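Local coordinates for protein M32 carboxypeptidase (Chitinophagaceae bacterium, PDB 7A03) that probably removes amino acids one at a time from the C-terminal end of peptides as a metal-dependent M32 carboxypeptidase, at residues R25-V30 with T52-I57; A137-L142 with G414-F419; P186-I191 with E355-F360; L348-A353 with D408-H413. All blocks are in the same frame, centred on the assembly; numbering follows the deposited sequence.

Contact 1: R25-V30 with T52-I57; sequences RNAIAV and TTLSTI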
# COMPACT_ATOMS: atom_id res chain seq x y z
N ARG A 25 2.74 -12.62 -16.56
CA ARG A 25 2.82 -12.02 -15.23
C ARG A 25 1.62 -12.42 -14.37
O ARG A 25 1.75 -12.67 -13.17
CB ARG A 25 2.96 -10.50 -15.34
CG ARG A 25 4.27 -10.08 -15.98
CD ARG A 25 4.80 -8.74 -15.48
NE ARG A 25 6.04 -8.38 -16.17
CZ ARG A 25 7.26 -8.75 -15.77
NH1 ARG A 25 7.41 -9.50 -14.68
NH2 ARG A 25 8.33 -8.38 -16.47
N ASN A 26 0.45 -12.55 -14.99
CA ASN A 26 -0.71 -12.98 -14.24
C ASN A 26 -0.64 -14.47 -13.90
O ASN A 26 -1.13 -14.87 -12.84
CB ASN A 26 -1.99 -12.63 -15.00
CG ASN A 26 -2.28 -11.15 -14.92
OD1 ASN A 26 -2.30 -10.57 -13.82
ND2 ASN A 26 -2.51 -10.52 -16.06
N ALA A 27 -0.00 -15.29 -14.75
CA ALA A 27 0.24 -16.67 -14.35
C ALA A 27 1.13 -16.72 -13.12
O ALA A 27 0.90 -17.51 -12.19
CB ALA A 27 0.90 -17.44 -15.51
N ILE A 28 2.16 -15.87 -13.09
CA ILE A 28 3.01 -15.74 -11.90
C ILE A 28 2.16 -15.37 -10.69
O ILE A 28 2.33 -15.93 -9.59
CB ILE A 28 4.13 -14.72 -12.16
CG1 ILE A 28 5.09 -15.23 -13.23
CG2 ILE A 28 4.85 -14.39 -10.87
CD1 ILE A 28 6.00 -14.12 -13.77
N ALA A 29 1.24 -14.42 -10.86
CA ALA A 29 0.34 -14.03 -9.78
C ALA A 29 -0.51 -15.20 -9.28
O ALA A 29 -0.73 -15.32 -8.07
CB ALA A 29 -0.53 -12.84 -10.19
N VAL A 30 -1.00 -16.06 -10.18
CA VAL A 30 -1.76 -17.24 -9.76
C VAL A 30 -0.89 -18.15 -8.90
O VAL A 30 -1.31 -18.64 -7.83
CB VAL A 30 -2.32 -18.01 -10.98
CG1 VAL A 30 -3.03 -19.27 -10.52
CG2 VAL A 30 -3.28 -17.14 -11.77
N THR A 52 10.33 -18.47 -10.68
CA THR A 52 11.53 -17.85 -11.21
C THR A 52 11.62 -18.06 -12.71
O THR A 52 11.89 -17.12 -13.47
CB THR A 52 12.76 -18.40 -10.48
OG1 THR A 52 12.69 -17.99 -9.11
CG2 THR A 52 14.06 -17.87 -11.09
N THR A 53 11.26 -19.27 -13.17
CA THR A 53 11.36 -19.50 -14.60
C THR A 53 10.43 -18.57 -15.35
O THR A 53 10.85 -17.89 -16.31
CB THR A 53 11.08 -20.98 -14.88
OG1 THR A 53 12.28 -21.71 -14.53
CG2 THR A 53 10.74 -21.22 -16.35
N LEU A 54 9.20 -18.42 -14.85
CA LEU A 54 8.25 -17.56 -15.54
C LEU A 54 8.69 -16.10 -15.46
O LEU A 54 8.55 -15.37 -16.44
CB LEU A 54 6.85 -17.74 -14.95
CG LEU A 54 6.10 -19.05 -15.20
CD1 LEU A 54 4.73 -18.93 -14.59
CD2 LEU A 54 5.97 -19.29 -16.68
N SER A 55 9.27 -15.70 -14.32
CA SER A 55 9.69 -14.31 -14.18
C SER A 55 10.78 -14.00 -15.19
O SER A 55 10.73 -12.95 -15.86
CB SER A 55 10.16 -14.04 -12.75
OG SER A 55 9.11 -14.23 -11.82
N THR A 56 11.71 -14.95 -15.38
CA THR A 56 12.77 -14.74 -16.35
C THR A 56 12.17 -14.60 -17.73
O THR A 56 12.51 -13.67 -18.47
CB THR A 56 13.79 -15.88 -16.28
OG1 THR A 56 14.39 -15.89 -14.98
CG2 THR A 56 14.87 -15.71 -17.32
N ILE A 57 11.20 -15.47 -18.06
CA ILE A 57 10.58 -15.37 -19.38
C ILE A 57 9.91 -14.01 -19.55
O ILE A 57 10.08 -13.35 -20.58
CB ILE A 57 9.60 -16.54 -19.60
CG1 ILE A 57 10.37 -17.85 -19.80
CG2 ILE A 57 8.64 -16.25 -20.77
CD1 ILE A 57 9.49 -19.09 -19.67
O HOH W 1 9.95 -10.42 -14.61
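Ile-28 and Leu-54 meet flank to flank, their side chains running past each other in opposite directions, and this pair carries most of the contact. The closest atoms are not the methyl ends but the stems: Ile-28 CG1 sits 3.5 Å from Leu-54 CB. Beyond that point the ethyl arm of Ile-28 continues along the partner helix, and its CD1 comes within 3.7 Å of Ser-55 OG. The first torsion of Ile-28 explains this course, since chi1 of -66° places CG1 opposite the carbonyl carbon and sends the longer branch across to helix 44-62. Leu-54 reaches back the other way, and its CD1 finds Ala-27 CB at a looser 4.2 Å. The hydroxyl of Ser-55 is not spent on this apolar neighbour; it is hydrogen-bonded to Ile-51 O, one turn back in its own helix. A polar bridge runs beside the apolar pair. Arg-25 carries its guanidinium toward helix 44-62, where a water lies at the edge of the group and in its plane. Arg-25 NH1 donates to that water over 2.7 Å, and the water in turn donates to Ser-55 O at 2.9 Å, so the two helices are joined through a solvent molecule as well as by the apolar pair. The segment axes approach to 9.5 Å with their directions 162° apart. Helices 9-37 and 44-62, successive and linked by a short loop, thus form an antiparallel helical hairpin near the surface of this largely helical enzyme.

Contact 2: A137-L142 with G414-F419; sequences ARMVEL and GSFGYF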
# COMPACT_ATOMS: atom_id res chain seq x y z
N ALA A 137 24.83 -2.84 4.65
CA ALA A 137 25.83 -1.90 4.14
C ALA A 137 26.08 -2.12 2.65
O ALA A 137 26.15 -1.16 1.87
CB ALA A 137 27.13 -2.06 4.92
N ARG A 138 26.21 -3.39 2.24
CA ARG A 138 26.35 -3.72 0.82
C ARG A 138 25.14 -3.24 0.02
O ARG A 138 25.29 -2.61 -1.04
CB ARG A 138 26.55 -5.23 0.69
CG ARG A 138 26.59 -5.77 -0.74
CD ARG A 138 27.64 -5.08 -1.58
NE ARG A 138 27.87 -5.81 -2.83
CZ ARG A 138 28.63 -5.38 -3.83
NH1 ARG A 138 29.25 -4.21 -3.74
NH2 ARG A 138 28.77 -6.12 -4.92
N MET A 139 23.93 -3.52 0.52
CA MET A 139 22.71 -3.08 -0.14
C MET A 139 22.70 -1.57 -0.34
O MET A 139 22.38 -1.07 -1.43
CB MET A 139 21.49 -3.51 0.68
CG MET A 139 20.15 -3.08 0.07
SD MET A 139 19.85 -3.85 -1.54
CE MET A 139 19.49 -5.52 -1.04
N VAL A 140 23.04 -0.81 0.71
CA VAL A 140 23.00 0.64 0.63
C VAL A 140 24.01 1.16 -0.39
O VAL A 140 23.72 2.09 -1.15
CB VAL A 140 23.21 1.26 2.03
CG1 VAL A 140 23.48 2.76 1.94
CG2 VAL A 140 22.00 0.99 2.91
N GLU A 141 25.23 0.59 -0.39
CA GLU A 141 26.22 0.98 -1.40
C GLU A 141 25.67 0.78 -2.81
O GLU A 141 25.78 1.68 -3.67
CB GLU A 141 27.50 0.15 -1.22
CG GLU A 141 28.20 0.32 0.11
CD GLU A 141 29.60 -0.29 0.11
OE1 GLU A 141 29.94 -1.00 -0.86
OE2 GLU A 141 30.34 -0.07 1.09
N LEU A 142 25.07 -0.38 -3.06
CA LEU A 142 24.54 -0.65 -4.40
C LEU A 142 23.39 0.29 -4.73
O LEU A 142 23.24 0.73 -5.89
CB LEU A 142 24.16 -2.12 -4.54
CG LEU A 142 25.36 -3.07 -4.60
CD1 LEU A 142 24.94 -4.53 -4.58
CD2 LEU A 142 26.18 -2.77 -5.85
N GLY A 414 15.62 -4.80 -0.92
CA GLY A 414 16.10 -3.71 -1.74
C GLY A 414 15.08 -2.63 -2.00
O GLY A 414 15.28 -1.81 -2.90
N SER A 415 13.98 -2.61 -1.23
CA SER A 415 12.88 -1.68 -1.48
C SER A 415 13.11 -0.40 -0.69
O SER A 415 12.62 -0.20 0.42
CB SER A 415 11.53 -2.33 -1.17
OG SER A 415 11.46 -3.67 -1.64
N PHE A 416 13.92 0.47 -1.28
CA PHE A 416 14.21 1.81 -0.76
C PHE A 416 13.38 2.81 -1.55
O PHE A 416 13.32 2.76 -2.78
CB PHE A 416 15.70 2.12 -0.89
CG PHE A 416 16.56 1.45 0.16
CD1 PHE A 416 16.81 0.09 0.10
CD2 PHE A 416 17.08 2.18 1.22
CE1 PHE A 416 17.59 -0.53 1.06
CE2 PHE A 416 17.86 1.56 2.19
CZ PHE A 416 18.11 0.21 2.11
N GLY A 417 12.76 3.75 -0.83
CA GLY A 417 11.82 4.67 -1.42
C GLY A 417 10.38 4.19 -1.39
O GLY A 417 9.51 4.88 -1.94
N TYR A 418 10.11 3.05 -0.76
CA TYR A 418 8.80 2.41 -0.73
C TYR A 418 7.94 2.95 0.42
O TYR A 418 6.77 3.28 0.23
CB TYR A 418 8.99 0.90 -0.56
CG TYR A 418 7.75 0.04 -0.79
CD1 TYR A 418 6.70 0.02 0.11
CD2 TYR A 418 7.67 -0.78 -1.91
CE1 TYR A 418 5.58 -0.77 -0.10
CE2 TYR A 418 6.56 -1.58 -2.13
CZ TYR A 418 5.52 -1.57 -1.24
OH TYR A 418 4.43 -2.36 -1.47
N PHE A 419 8.53 3.05 1.60
CA PHE A 419 7.74 3.39 2.78
C PHE A 419 6.88 4.65 2.64
O PHE A 419 5.72 4.63 3.11
CB PHE A 419 8.66 3.50 4.02
CG PHE A 419 9.05 2.17 4.61
CD1 PHE A 419 8.09 1.32 5.14
CD2 PHE A 419 10.39 1.80 4.69
CE1 PHE A 419 8.46 0.09 5.70
CE2 PHE A 419 10.76 0.59 5.26
CZ PHE A 419 9.80 -0.27 5.77
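Met-139 and Phe-416 make the tight end of this contact, with Met-139 CG 3.7 Å from Phe-416 CE1. The methionine then turns away from the ring. Its chi1 of 180° directs CG off the helix, and the bends at the next two torsions fold the thioether over the backbone of Gly-414, so that Met-139 SD lies 3.8 Å from Gly-414 CA and Met-139 CE is at 3.9 Å from the same carbon. Gly-414 adopts a positive phi of 81°, which by itself favours glycine, and the thioether lies against its bare CA. Val-140 completes the grip: its CG2 approaches Phe-416 CZ at 4.0 Å, the two side chains crossing at about a right angle. All four residues are buried. Phe-416 also stacks on Trp-411 and touches Glu-369 and Ile-373 of helix 358-374, which places its ring at a meeting of several elements rather than on helix 129-150 alone. The other side of the loop is looser. The CB of Ser-415, the centre of an inverse gamma turn, leaves the backbone away from the helix, and its OG is hydrogen-bonded to a glycerol, probably from the crystallisation liquor. Past Gly-417, the chain leaves helix 129-150 behind, and Tyr-418 and Phe-419 meet the ring of His-410 instead. The weak bond from Phe-416 N to Gly-414 O, 3.1 Å long, closes the turn, and the same oxygen accepts from Lys-143 NZ, a polar tie to helix 129-150. The arrangement is that of a glycine- and aromatic-rich loop whose inverse gamma turn sets Gly-414 and Phe-416 against helix 129-150, just before helix 420-439.

Contact 3: P186-I191 with E355-F360; sequences PLLDDI and EITYHF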
# COMPACT_ATOMS: atom_id res chain seq x y z
N PRO A 186 1.24 17.63 18.47
CA PRO A 186 0.30 18.23 19.44
C PRO A 186 -0.96 17.42 19.59
O PRO A 186 -1.50 17.30 20.70
CB PRO A 186 0.01 19.62 18.85
CG PRO A 186 1.13 19.91 17.92
CD PRO A 186 1.57 18.56 17.37
N LEU A 187 -1.45 16.84 18.49
CA LEU A 187 -2.63 15.99 18.58
C LEU A 187 -2.37 14.78 19.48
O LEU A 187 -3.24 14.40 20.29
CB LEU A 187 -3.07 15.59 17.17
CG LEU A 187 -4.25 14.64 17.04
CD1 LEU A 187 -5.36 15.13 17.91
CD2 LEU A 187 -4.72 14.53 15.60
N LEU A 188 -1.18 14.18 19.38
CA LEU A 188 -0.84 13.06 20.26
C LEU A 188 -0.76 13.50 21.72
O LEU A 188 -1.19 12.76 22.62
CB LEU A 188 0.47 12.41 19.81
CG LEU A 188 0.32 11.53 18.57
CD1 LEU A 188 1.66 11.04 18.05
CD2 LEU A 188 -0.58 10.36 18.89
N ASP A 189 -0.24 14.71 21.97
CA ASP A 189 -0.22 15.21 23.34
C ASP A 189 -1.64 15.36 23.87
O ASP A 189 -1.91 15.06 25.04
CB ASP A 189 0.49 16.57 23.41
CG ASP A 189 1.97 16.49 23.12
OD1 ASP A 189 2.52 15.37 23.08
OD2 ASP A 189 2.58 17.56 22.93
N ASP A 190 -2.56 15.84 23.02
CA ASP A 190 -3.94 15.99 23.46
C ASP A 190 -4.57 14.64 23.75
O ASP A 190 -5.28 14.48 24.75
CB ASP A 190 -4.77 16.73 22.41
CG ASP A 190 -4.19 18.07 22.01
OD1 ASP A 190 -3.51 18.72 22.82
OD2 ASP A 190 -4.43 18.46 20.84
N ILE A 191 -4.31 13.66 22.88
CA ILE A 191 -4.92 12.34 23.04
C ILE A 191 -4.42 11.67 24.31
O ILE A 191 -5.18 11.01 25.02
CB ILE A 191 -4.67 11.47 21.79
CG1 ILE A 191 -5.47 11.99 20.58
CG2 ILE A 191 -5.03 10.01 22.06
CD1 ILE A 191 -5.12 11.29 19.26
N GLU A 355 -3.92 4.79 13.05
CA GLU A 355 -3.79 5.66 11.88
C GLU A 355 -3.13 7.01 12.17
O GLU A 355 -2.84 7.74 11.21
CB GLU A 355 -5.15 5.86 11.19
CG GLU A 355 -6.10 6.77 11.95
CD GLU A 355 -7.48 6.90 11.29
OE1 GLU A 355 -7.56 7.07 10.05
OE2 GLU A 355 -8.47 6.84 12.04
N ILE A 356 -2.90 7.37 13.43
CA ILE A 356 -2.20 8.63 13.71
C ILE A 356 -0.72 8.34 13.85
O ILE A 356 0.11 8.85 13.09
CB ILE A 356 -2.75 9.34 14.96
CG1 ILE A 356 -4.24 9.63 14.79
CG2 ILE A 356 -1.97 10.62 15.22
CD1 ILE A 356 -4.57 10.50 13.60
N THR A 357 -0.37 7.50 14.83
CA THR A 357 1.03 7.22 15.08
C THR A 357 1.70 6.52 13.91
O THR A 357 2.93 6.64 13.77
CB THR A 357 1.20 6.39 16.36
OG1 THR A 357 0.53 5.13 16.19
CG2 THR A 357 0.64 7.13 17.56
N TYR A 358 0.93 5.82 13.07
CA TYR A 358 1.50 5.14 11.89
C TYR A 358 2.46 6.06 11.13
O TYR A 358 3.54 5.63 10.70
CB TYR A 358 0.37 4.70 10.95
CG TYR A 358 0.82 3.79 9.83
CD1 TYR A 358 1.29 4.32 8.62
CD2 TYR A 358 0.77 2.41 9.97
CE1 TYR A 358 1.72 3.50 7.60
CE2 TYR A 358 1.19 1.58 8.95
CZ TYR A 358 1.66 2.12 7.77
OH TYR A 358 2.08 1.30 6.74
N HIS A 359 2.08 7.33 10.97
CA HIS A 359 2.84 8.21 10.11
C HIS A 359 4.17 8.62 10.72
O HIS A 359 5.12 8.89 9.97
CB HIS A 359 1.95 9.35 9.63
CG HIS A 359 0.68 8.83 9.04
ND1 HIS A 359 0.65 8.16 7.84
CD2 HIS A 359 -0.59 8.77 9.53
CE1 HIS A 359 -0.58 7.74 7.59
NE2 HIS A 359 -1.35 8.11 8.60
N PHE A 360 4.31 8.56 12.05
CA PHE A 360 5.64 8.73 12.61
C PHE A 360 6.55 7.57 12.24
O PHE A 360 7.71 7.79 11.86
CB PHE A 360 5.56 8.95 14.12
CG PHE A 360 5.01 10.30 14.49
CD1 PHE A 360 3.64 10.50 14.56
CD2 PHE A 360 5.86 11.37 14.70
CE1 PHE A 360 3.14 11.76 14.87
CE2 PHE A 360 5.36 12.61 15.01
CZ PHE A 360 4.00 12.80 15.10
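Leu-188 sets its forked end among Ile-356, Thr-357 and Phe-360. From CB, a chi1 of -76° turns CG opposite the carbonyl carbon, and there Leu-188 CG already lies 4.2 Å from Ile-356 CG2. The fork then divides the work. CD1, which prolongs the chain, comes up to the phenylalanine, with Leu-188 CD1 at 3.6 Å from Phe-360 CE1, the methyl meeting the ring obliquely. CD2 takes the other direction and touches two branched residues: Leu-188 CD2 is 3.7 Å from Thr-357 CG2 and 3.9 Å from Ile-356 CG2. Thr-357 turns its methyl this way while its hydroxyl is hydrogen-bonded to Asp-354 OD2. An alanine in place of Leu-188 is likely to open a gap between the two segments, leaving Phe-360 CE1 and the methyls of Ile-356 and Thr-357 without their shared partner. Val-344 touches the same leucine from a loop, while Phe-497 of helix 486-497 packs on Ile-356. The result is a small apolar cluster that joins helix 170-192 to the non-regular turn leading into helix 358-374 in the alpha-helical M32 fold.

Contact 4: L348-A353 with D408-H413; sequences LIRTEA and DIHWSH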
# COMPACT_ATOMS: atom_id res chain seq x y z
N LEU A 348 5.56 0.30 19.13
CA LEU A 348 6.85 -0.05 18.55
C LEU A 348 6.76 -0.58 17.12
O LEU A 348 7.70 -0.37 16.35
CB LEU A 348 7.54 -1.09 19.43
CG LEU A 348 8.00 -0.56 20.80
CD1 LEU A 348 8.20 -1.69 21.78
CD2 LEU A 348 9.28 0.23 20.63
N ILE A 349 5.67 -1.24 16.76
CA ILE A 349 5.56 -2.00 15.51
C ILE A 349 4.66 -1.24 14.55
O ILE A 349 3.47 -1.03 14.83
CB ILE A 349 5.03 -3.41 15.76
CG1 ILE A 349 5.90 -4.14 16.79
CG2 ILE A 349 4.94 -4.18 14.43
CD1 ILE A 349 7.36 -4.30 16.36
N ARG A 350 5.23 -0.88 13.39
CA ARG A 350 4.49 -0.12 12.37
C ARG A 350 3.21 -0.83 11.95
O ARG A 350 2.15 -0.19 11.83
CB ARG A 350 5.39 0.14 11.17
CG ARG A 350 4.70 0.78 9.97
CD ARG A 350 5.60 0.81 8.72
NE ARG A 350 5.99 -0.54 8.30
CZ ARG A 350 5.22 -1.34 7.56
NH1 ARG A 350 4.04 -0.92 7.14
NH2 ARG A 350 5.62 -2.56 7.22
N THR A 351 3.27 -2.15 11.72
CA THR A 351 2.10 -2.84 11.19
C THR A 351 0.96 -2.93 12.20
O THR A 351 -0.16 -3.24 11.79
CB THR A 351 2.47 -4.24 10.68
OG1 THR A 351 3.08 -4.99 11.74
CG2 THR A 351 3.43 -4.13 9.49
N GLU A 352 1.21 -2.62 13.47
CA GLU A 352 0.18 -2.63 14.51
C GLU A 352 -0.28 -1.23 14.90
O GLU A 352 -1.14 -1.09 15.78
CB GLU A 352 0.70 -3.35 15.75
CG GLU A 352 0.91 -4.85 15.58
CD GLU A 352 1.89 -5.41 16.59
OE1 GLU A 352 2.04 -4.81 17.68
OE2 GLU A 352 2.53 -6.43 16.29
N ALA A 353 0.27 -0.19 14.28
CA ALA A 353 0.03 1.17 14.74
C ALA A 353 -1.33 1.70 14.28
O ALA A 353 -1.82 1.38 13.19
CB ALA A 353 1.14 2.08 14.21
N ASP A 408 10.93 -4.67 9.82
CA ASP A 408 10.34 -4.59 8.49
C ASP A 408 11.29 -5.19 7.46
O ASP A 408 12.51 -4.97 7.52
CB ASP A 408 10.00 -3.14 8.13
CG ASP A 408 8.69 -2.69 8.73
OD1 ASP A 408 7.81 -3.55 8.91
OD2 ASP A 408 8.54 -1.48 9.02
N ILE A 409 10.72 -5.93 6.52
CA ILE A 409 11.49 -6.69 5.54
C ILE A 409 11.98 -5.86 4.37
O ILE A 409 12.85 -6.32 3.61
CB ILE A 409 10.62 -7.86 5.02
CG1 ILE A 409 11.49 -8.97 4.40
CG2 ILE A 409 9.56 -7.36 4.04
CD1 ILE A 409 10.70 -10.26 4.12
N HIS A 410 11.48 -4.62 4.22
CA HIS A 410 11.62 -3.89 2.97
C HIS A 410 13.08 -3.75 2.55
O HIS A 410 13.42 -4.01 1.39
CB HIS A 410 10.93 -2.52 3.07
CG HIS A 410 9.45 -2.62 3.33
ND1 HIS A 410 8.92 -3.27 4.42
CD2 HIS A 410 8.39 -2.14 2.63
CE1 HIS A 410 7.61 -3.20 4.39
NE2 HIS A 410 7.26 -2.52 3.31
N TRP A 411 13.95 -3.39 3.49
CA TRP A 411 15.34 -3.12 3.15
C TRP A 411 16.04 -4.37 2.66
O TRP A 411 16.85 -4.31 1.73
CB TRP A 411 16.07 -2.51 4.35
CG TRP A 411 15.59 -1.12 4.68
CD1 TRP A 411 14.86 -0.29 3.88
CD2 TRP A 411 15.82 -0.41 5.89
NE1 TRP A 411 14.61 0.90 4.52
CE2 TRP A 411 15.19 0.85 5.76
CE3 TRP A 411 16.48 -0.71 7.08
CZ2 TRP A 411 15.22 1.81 6.77
CZ3 TRP A 411 16.51 0.24 8.09
CH2 TRP A 411 15.88 1.48 7.93
N SER A 412 15.74 -5.53 3.27
CA SER A 412 16.34 -6.78 2.80
C SER A 412 15.92 -7.12 1.38
O SER A 412 16.63 -7.85 0.68
CB SER A 412 16.04 -7.93 3.76
OG SER A 412 14.71 -8.39 3.63
N HIS A 413 14.79 -6.58 0.92
CA HIS A 413 14.31 -6.80 -0.44
C HIS A 413 14.89 -5.79 -1.41
O HIS A 413 14.63 -5.91 -2.62
CB HIS A 413 12.80 -6.64 -0.50
CG HIS A 413 12.03 -7.80 0.02
ND1 HIS A 413 10.68 -7.72 0.30
CD2 HIS A 413 12.39 -9.08 0.28
CE1 HIS A 413 10.25 -8.90 0.73
NE2 HIS A 413 11.27 -9.74 0.73
O HOH W 2 6.36 -3.28 11.34
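Asp-408 lies at the edge of the Arg-350 guanidinium, while Tyr-422 makes a cation-pi contact with that group; the guanidinium in turn stands above the carboxylate plane, the two planes 48° apart. The segments fall in the IRxxAD and GxxQDxHW signature motifs of the M32 carboxypeptidases, the first holding the arginine and the second the aspartate, so the pair probably belongs to the active-site region. The grip is side-on and uses two nitrogens. Arg-350 NE donates to Asp-408 OD2 over 2.8 Å in an almost straight bond of 178°, with the oxygen nearly in the guanidinium plane. Arg-350 NH2 donates to Asp-408 OD1 at 2.9 Å, less straight. A bend at chi3, 61°, swings the guanidinium into place. His-410 CE1 comes obliquely to Arg-350 NH2 at 3.5 Å, its NE2 being bound to Tyr-422 OH. Tyr-358 OH takes up NH1. Asp-408 OD2 has a second mate in Arg-365 NE, so one carboxylate oxygen is shared by two arginines. A leucine in place of Arg-350 would probably cost Asp-408 two of its bonds and leave the charge on its carboxylate with one fewer arginine, and Tyr-358 OH without NH1. A water also binds the carboxylate: it donates to Asp-408 OD1 at 2.8 Å and accepts a weak bond of 3.3 Å from Thr-351 N.

Along the chain, contact 1 closes first, within the hairpin of helices 9-37 and 44-62. Contact 2 then spans the longest sequence gap and encloses contacts 3 and 4, whose segments alternate. Contacts 1 and 3 lie on opposite sides of the chain's centre, their centres about 41 Å apart. Contacts 2 and 4 are about 14 Å apart between centres and touch: 408-413 runs straight into 414-419, and Phe-419 packs against both Arg-350 and Asp-408. Contact 3 meets contact 4 through Tyr-358 and Arg-350. Contacts 2, 3 and 4 thus form a continuous network around helix 358-374, tying helices 129-150 and 170-192 to the M32 signature motifs, while contact 1 stands apart.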